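Local coordinates for membrane-anchored mycosin mycp1 (Mycobacterium thermoresistibile, PDB 4HVL), which is a membrane-anchored subtilisin-like serine protease, an essential component of the type VII (ESX-1) protein secretion system, at residues A[176-181]-A[313-318]; A[208-213]-A[324-329]. All coordinates share one frame; numbering follows the deposited sequence.

Contact 1 (A[176-181]-A[313-318]); sequences VINISE and FAAAYV. With ZN (zinc ion), chain B.
Asn-178 looks out from strand 176-179 onto Ala-315 and Ala-316, one turn into helix 311-328; this is the core of a subtilisin fold, where a parallel sheet is packed against the helix whose first turn carries Ser-312, the predicted charge-relay serine. The helix offers only methyl groups at Ala-315 and Ala-316, which is consistent with the close approach: the CA atoms of Asn-178 and Ala-316 are 6.7 Å apart. The Asn-178 side chain spans the gap, its CG anti to the backbone N (chi1 -177°), so that the amide group stands over the helix turn. Its CG lies 4.6 Å from Ala-315 CB and 4.3 Å from Ala-315 O, placing the amide group beside both the methyl and the backbone of that residue. Helix 102-110, which follows the predicted catalytic His-101, adds Thr-105 against the same asparagine.

Backbone hydrogen bonds hold the strand on both edges, with Ala-67 and Ile-69 of strand 65-70 along one and Val-210 and Ile-212 along the other. Just past the strand, Ser-180 OG hydrogen-bonds Asp-70 OD2, which is consistent with a second-shell residue steadying the predicted charge-relay aspartate. The end of the strand thus lies beside that aspartate.

Metal binding comes last. Beyond the strand, Glu-181 takes no part in the helix packing and, together with His-133 and Thr-134, binds a zinc ion. Its chain bends at chi2 (62°), and the carboxylate coordinates through one oxygen: Glu-181 OE1 is 2.0 Å from the zinc, whereas Glu-181 OE2 stays 4.1 Å from it.

Contact 2 (A[208-213]-A[324-329]); sequences NAVVIA and LIRQRY
Val-210, at the start of strand 210-214, and Arg-326, near the C-terminal end of helix 311-328, are the residues whose backbones come closest, yet their CA atoms remain 9.4 Å apart. The long arginine side chain fills that distance. It bends at chi3 (81°), which turns the guanidinium from the helix toward the loop ahead of the strand, and there it grips Asn-208 end-on with two nitrogens. Arg-326 NH1 donates to the backbone oxygen Asn-208 O at 2.7 Å, in a nearly straight bond (165° at the hydrogen) that lies close to the guanidinium plane. Arg-326 NH2 donates to the side-chain oxygen Asn-208 OD1 at 3.0 Å. That second oxygen also lies in the guanidinium plane, but the amide is turned 74° against it, so NH2 approaches from above the amide plane.

Asn-208 belongs to the connection of a beta-alpha-beta unit of the parallel sheet, which leaves strand 176-179, passes through helix 194-206 and returns as the adjacent strand 210-214. Its backbone is in the left-handed helical region, and the residue lies at the protein surface. The guanidinium does more than hold this one loop: NH1 also hydrogen-bonds Gln-175 O, just before strand 176-179, and NH2 bonds Leu-332 O, between helices 311-328 and 334-343. Four oxygens therefore share the two terminal nitrogens, fixing the rotation of the group.

The apolar part of the contact is a single branch. Val-210 CG2 lies alongside the arginine, 4.0 Å from Arg-326 CD, while Pro-334 and Ile-338 of helix 334-343 and Ala-322 of helix 311-328 also pack on the valine. In the final turn of the helix, Tyr-329 N hydrogen-bonds Ile-325 O at 2.7 Å.

How the contacts relate
Helix 311-328 serves both contacts: contact 1 uses its early turns, contact 2 its last, and their centres lie about 12 Å apart. Strands 176-179 and 210-214 are neighbours in the parallel sheet, joined by probable hydrogen bonds such as Ile-179 N to Ile-212 O at 2.8 Å. Ile-212 ties them further, its CG2 reaching 3.7 Å from Ala-315 O of contact 1. The two differ in setting. Contact 1 is central, with the Asn-178 side chain about 5 Å from that of Asp-70, whereas contact 2 fastens the far end of the helix, away from the predicted catalytic residues.

Contact 1 (A[176-181]-A[313-318])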
loop_
_atom_site.group_PDB
_atom_site.type_symbol
_atom_site.label_atom_id
_atom_site.label_comp_id
_atom_site.label_asym_id
_atom_site.label_seq_id
_atom_site.Cartn_x
_atom_site.Cartn_y
_atom_site.Cartn_z
ATOM N N VAL A 176 -6.739 8.277 -6.572
ATOM C CA VAL A 176 -5.579 7.642 -5.937
ATOM C C VAL A 176 -5.975 6.215 -5.596
ATOM O O VAL A 176 -7.086 5.975 -5.091
ATOM C CB VAL A 176 -5.165 8.404 -4.667
ATOM C CG1 VAL A 176 -3.880 7.837 -4.072
ATOM C CG2 VAL A 176 -5.017 9.892 -4.970
ATOM N N ILE A 177 -5.090 5.264 -5.924
ATOM C CA ILE A 177 -5.274 3.860 -5.588
ATOM C C ILE A 177 -4.107 3.385 -4.718
ATOM O O ILE A 177 -2.946 3.297 -5.177
ATOM C CB ILE A 177 -5.350 2.974 -6.854
ATOM C CG1 ILE A 177 -6.495 3.449 -7.758
ATOM C CG2 ILE A 177 -5.573 1.518 -6.467
ATOM C CD1 ILE A 177 -6.594 2.744 -9.084
ATOM N N ASN A 178 -4.409 3.056 -3.473
ATOM C CA ASN A 178 -3.416 2.555 -2.525
ATOM C C ASN A 178 -3.425 1.042 -2.549
ATOM O O ASN A 178 -4.440 0.419 -2.201
ATOM C CB ASN A 178 -3.763 3.037 -1.112
ATOM C CG ASN A 178 -2.738 2.630 -0.072
ATOM O OD1 ASN A 178 -1.737 3.310 0.161
ATOM N ND2 ASN A 178 -3.007 1.546 0.588
ATOM N N ILE A 179 -2.302 0.449 -2.951
ATOM C CA ILE A 179 -2.186 -1.001 -3.022
ATOM C C ILE A 179 -1.270 -1.486 -1.899
ATOM O O ILE A 179 -0.065 -1.252 -1.919
ATOM C CB ILE A 179 -1.622 -1.466 -4.391
ATOM C CG1 ILE A 179 -2.461 -0.875 -5.530
ATOM C CG2 ILE A 179 -1.596 -2.995 -4.450
ATOM C CD1 ILE A 179 -2.133 -1.377 -6.934
ATOM N N SER A 180 -1.868 -2.136 -0.912
ATOM C CA SER A 180 -1.139 -2.674 0.207
ATOM C C SER A 180 -0.527 -4.027 -0.164
ATOM O O SER A 180 0.399 -4.472 0.488
ATOM C CB SER A 180 -2.036 -2.827 1.448
ATOM O OG SER A 180 -2.670 -1.606 1.809
ATOM N N GLU A 181 -1.047 -4.682 -1.207
ATOM C CA GLU A 181 -0.554 -6.020 -1.603
ATOM C C GLU A 181 0.894 -5.907 -2.061
ATOM O O GLU A 181 1.238 -5.012 -2.842
ATOM C CB GLU A 181 -1.422 -6.593 -2.742
ATOM C CG GLU A 181 -0.947 -7.897 -3.371
ATOM C CD GLU A 181 -0.899 -9.048 -2.386
ATOM O OE1 GLU A 181 -1.778 -9.157 -1.519
ATOM O OE2 GLU A 181 0.045 -9.857 -2.481
ATOM N N PHE A 313 1.513 0.730 5.767
ATOM C CA PHE A 313 1.330 2.032 6.417
ATOM C C PHE A 313 2.155 3.136 5.760
ATOM O O PHE A 313 1.660 4.245 5.586
ATOM C CB PHE A 313 1.555 1.943 7.938
ATOM C CG PHE A 313 0.511 1.116 8.629
ATOM C CD1 PHE A 313 -0.758 1.647 8.867
ATOM C CD2 PHE A 313 0.761 -0.207 8.988
ATOM C CE1 PHE A 313 -1.749 0.891 9.458
ATOM C CE2 PHE A 313 -0.238 -0.974 9.579
ATOM C CZ PHE A 313 -1.496 -0.425 9.809
ATOM N N ALA A 314 3.394 2.837 5.384
ATOM C CA ALA A 314 4.186 3.751 4.577
ATOM C C ALA A 314 3.429 4.155 3.303
ATOM O O ALA A 314 3.304 5.351 2.975
ATOM C CB ALA A 314 5.524 3.128 4.226
ATOM N N ALA A 315 2.893 3.162 2.602
ATOM C CA ALA A 315 2.121 3.437 1.397
ATOM C C ALA A 315 0.899 4.282 1.689
ATOM O O ALA A 315 0.569 5.156 0.902
ATOM C CB ALA A 315 1.726 2.152 0.686
ATOM N N ALA A 316 0.250 4.023 2.827
ATOM C CA ALA A 316 -0.932 4.787 3.241
ATOM C C ALA A 316 -0.602 6.259 3.436
ATOM O O ALA A 316 -1.359 7.112 2.977
ATOM C CB ALA A 316 -1.583 4.193 4.498
ATOM N N TYR A 317 0.512 6.582 4.101
ATOM C CA TYR A 317 0.890 8.015 4.229
ATOM C C TYR A 317 1.084 8.689 2.859
ATOM O O TYR A 317 0.630 9.810 2.663
ATOM C CB TYR A 317 2.144 8.241 5.091
ATOM C CG TYR A 317 1.901 7.998 6.539
ATOM C CD1 TYR A 317 1.223 8.912 7.305
ATOM C CD2 TYR A 317 2.341 6.836 7.148
ATOM C CE1 TYR A 317 0.973 8.671 8.631
ATOM C CE2 TYR A 317 2.115 6.596 8.478
ATOM C CZ TYR A 317 1.428 7.518 9.207
ATOM O OH TYR A 317 1.189 7.260 10.521
ATOM N N VAL A 318 1.729 7.992 1.920
ATOM C CA VAL A 318 1.995 8.534 0.582
ATOM C C VAL A 318 0.697 8.699 -0.229
ATOM O O VAL A 318 0.534 9.714 -0.912
ATOM C CB VAL A 318 3.029 7.664 -0.191
ATOM C CG1 VAL A 318 3.267 8.171 -1.603
ATOM C CG2 VAL A 318 4.349 7.633 0.561
HETATM ZN ZN ZN B . -3.692 -8.587 -1.258
#

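Contact 2 (A[208-213]-A[324-329])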
loop_
_atom_site.group_PDB
_atom_site.type_symbol
_atom_site.label_atom_id
_atom_site.label_comp_id
_atom_site.label_asym_id
_atom_site.label_seq_id
_atom_site.Cartn_x
_atom_site.Cartn_y
_atom_site.Cartn_z
ATOM N N ASN A 208 -6.646 8.101 -15.278
ATOM C CA ASN A 208 -6.143 9.287 -14.556
ATOM C C ASN A 208 -5.936 9.078 -13.043
ATOM O O ASN A 208 -6.198 9.991 -12.239
ATOM C CB ASN A 208 -7.088 10.494 -14.806
ATOM C CG ASN A 208 -6.602 11.782 -14.147
ATOM O OD1 ASN A 208 -5.434 12.146 -14.279
ATOM N ND2 ASN A 208 -7.509 12.486 -13.423
ATOM N N ALA A 209 -5.483 7.888 -12.651
ATOM C CA ALA A 209 -5.297 7.573 -11.239
ATOM C C ALA A 209 -3.838 7.441 -10.875
ATOM O O ALA A 209 -3.020 6.924 -11.636
ATOM C CB ALA A 209 -6.039 6.302 -10.854
ATOM N N VAL A 210 -3.523 7.925 -9.690
ATOM C CA VAL A 210 -2.193 7.785 -9.126
ATOM C C VAL A 210 -2.210 6.448 -8.431
ATOM O O VAL A 210 -3.135 6.203 -7.665
ATOM C CB VAL A 210 -1.926 8.859 -8.071
ATOM C CG1 VAL A 210 -0.729 8.470 -7.195
ATOM C CG2 VAL A 210 -1.708 10.201 -8.745
ATOM N N VAL A 211 -1.224 5.591 -8.699
ATOM C CA VAL A 211 -1.147 4.296 -8.021
ATOM C C VAL A 211 0.050 4.239 -7.094
ATOM O O VAL A 211 1.152 4.447 -7.521
ATOM C CB VAL A 211 -1.076 3.109 -9.014
ATOM C CG1 VAL A 211 -1.104 1.799 -8.248
ATOM C CG2 VAL A 211 -2.259 3.156 -9.975
ATOM N N ILE A 212 -0.190 3.923 -5.829
ATOM C CA ILE A 212 0.857 3.824 -4.811
ATOM C C ILE A 212 0.919 2.364 -4.340
ATOM O O ILE A 212 -0.115 1.753 -4.078
ATOM C CB ILE A 212 0.556 4.719 -3.604
ATOM C CG1 ILE A 212 0.295 6.177 -4.009
ATOM C CG2 ILE A 212 1.681 4.645 -2.598
ATOM C CD1 ILE A 212 1.412 6.896 -4.760
ATOM N N ALA A 213 2.123 1.805 -4.244
ATOM C CA ALA A 213 2.286 0.421 -3.805
ATOM C C ALA A 213 3.228 0.297 -2.602
ATOM O O ALA A 213 4.240 0.997 -2.511
ATOM C CB ALA A 213 2.811 -0.448 -4.943
ATOM N N LEU A 324 -3.836 14.932 -0.997
ATOM C CA LEU A 324 -3.666 16.336 -0.657
ATOM C C LEU A 324 -3.182 17.134 -1.889
ATOM O O LEU A 324 -3.687 18.225 -2.174
ATOM C CB LEU A 324 -2.640 16.476 0.479
ATOM C CG LEU A 324 -2.978 15.885 1.849
ATOM C CD1 LEU A 324 -1.942 16.311 2.878
ATOM C CD2 LEU A 324 -4.357 16.338 2.281
ATOM N N ILE A 325 -2.196 16.572 -2.598
ATOM C CA ILE A 325 -1.615 17.185 -3.786
ATOM C C ILE A 325 -2.659 17.387 -4.884
ATOM O O ILE A 325 -2.769 18.497 -5.443
ATOM C CB ILE A 325 -0.391 16.388 -4.298
ATOM C CG1 ILE A 325 0.808 16.593 -3.350
ATOM C CG2 ILE A 325 0.010 16.842 -5.689
ATOM C CD1 ILE A 325 1.913 15.553 -3.462
ATOM N N ARG A 326 -3.459 16.358 -5.146
ATOM C CA ARG A 326 -4.426 16.406 -6.233
ATOM C C ARG A 326 -5.546 17.402 -5.917
ATOM O O ARG A 326 -6.051 18.073 -6.837
ATOM C CB ARG A 326 -4.979 15.020 -6.560
ATOM C CG ARG A 326 -3.915 14.022 -6.989
ATOM C CD ARG A 326 -4.487 12.966 -7.935
ATOM N NE ARG A 326 -4.563 13.478 -9.300
ATOM C CZ ARG A 326 -4.867 12.738 -10.366
ATOM N NH1 ARG A 326 -5.164 11.438 -10.224
ATOM N NH2 ARG A 326 -4.884 13.298 -11.584
ATOM N N GLN A 327 -5.912 17.545 -4.636
ATOM C CA GLN A 327 -6.861 18.599 -4.276
ATOM C C GLN A 327 -6.269 19.987 -4.556
ATOM O O GLN A 327 -6.916 20.831 -5.167
ATOM C CB GLN A 327 -7.314 18.544 -2.805
ATOM C CG GLN A 327 -8.276 19.696 -2.478
ATOM C CD GLN A 327 -8.536 19.921 -0.991
ATOM O OE1 GLN A 327 -7.882 19.350 -0.126
ATOM N NE2 GLN A 327 -9.500 20.791 -0.696
ATOM N N ARG A 328 -5.052 20.227 -4.084
ATOM C CA ARG A 328 -4.485 21.561 -4.150
ATOM C C ARG A 328 -4.087 21.920 -5.578
ATOM O O ARG A 328 -4.157 23.084 -5.960
ATOM C CB ARG A 328 -3.274 21.677 -3.243
ATOM C CG ARG A 328 -2.813 23.105 -3.075
ATOM C CD ARG A 328 -1.737 23.157 -2.015
ATOM N NE ARG A 328 -1.210 24.504 -1.918
ATOM C CZ ARG A 328 -1.826 25.505 -1.316
ATOM N NH1 ARG A 328 -3.002 25.338 -0.722
ATOM N NH2 ARG A 328 -1.249 26.679 -1.305
ATOM N N TYR A 329 -3.677 20.915 -6.344
ATOM C CA TYR A 329 -3.247 21.086 -7.718
ATOM C C TYR A 329 -3.990 20.092 -8.625
ATOM O O TYR A 329 -3.408 19.098 -9.068
ATOM C CB TYR A 329 -1.740 20.867 -7.806
ATOM C CG TYR A 329 -0.935 21.755 -6.861
ATOM C CD1 TYR A 329 -0.815 23.134 -7.094
ATOM C CD2 TYR A 329 -0.303 21.226 -5.735
ATOM C CE1 TYR A 329 -0.087 23.946 -6.229
ATOM C CE2 TYR A 329 0.429 22.038 -4.865
ATOM C CZ TYR A 329 0.536 23.386 -5.124
ATOM O OH TYR A 329 1.265 24.198 -4.278
#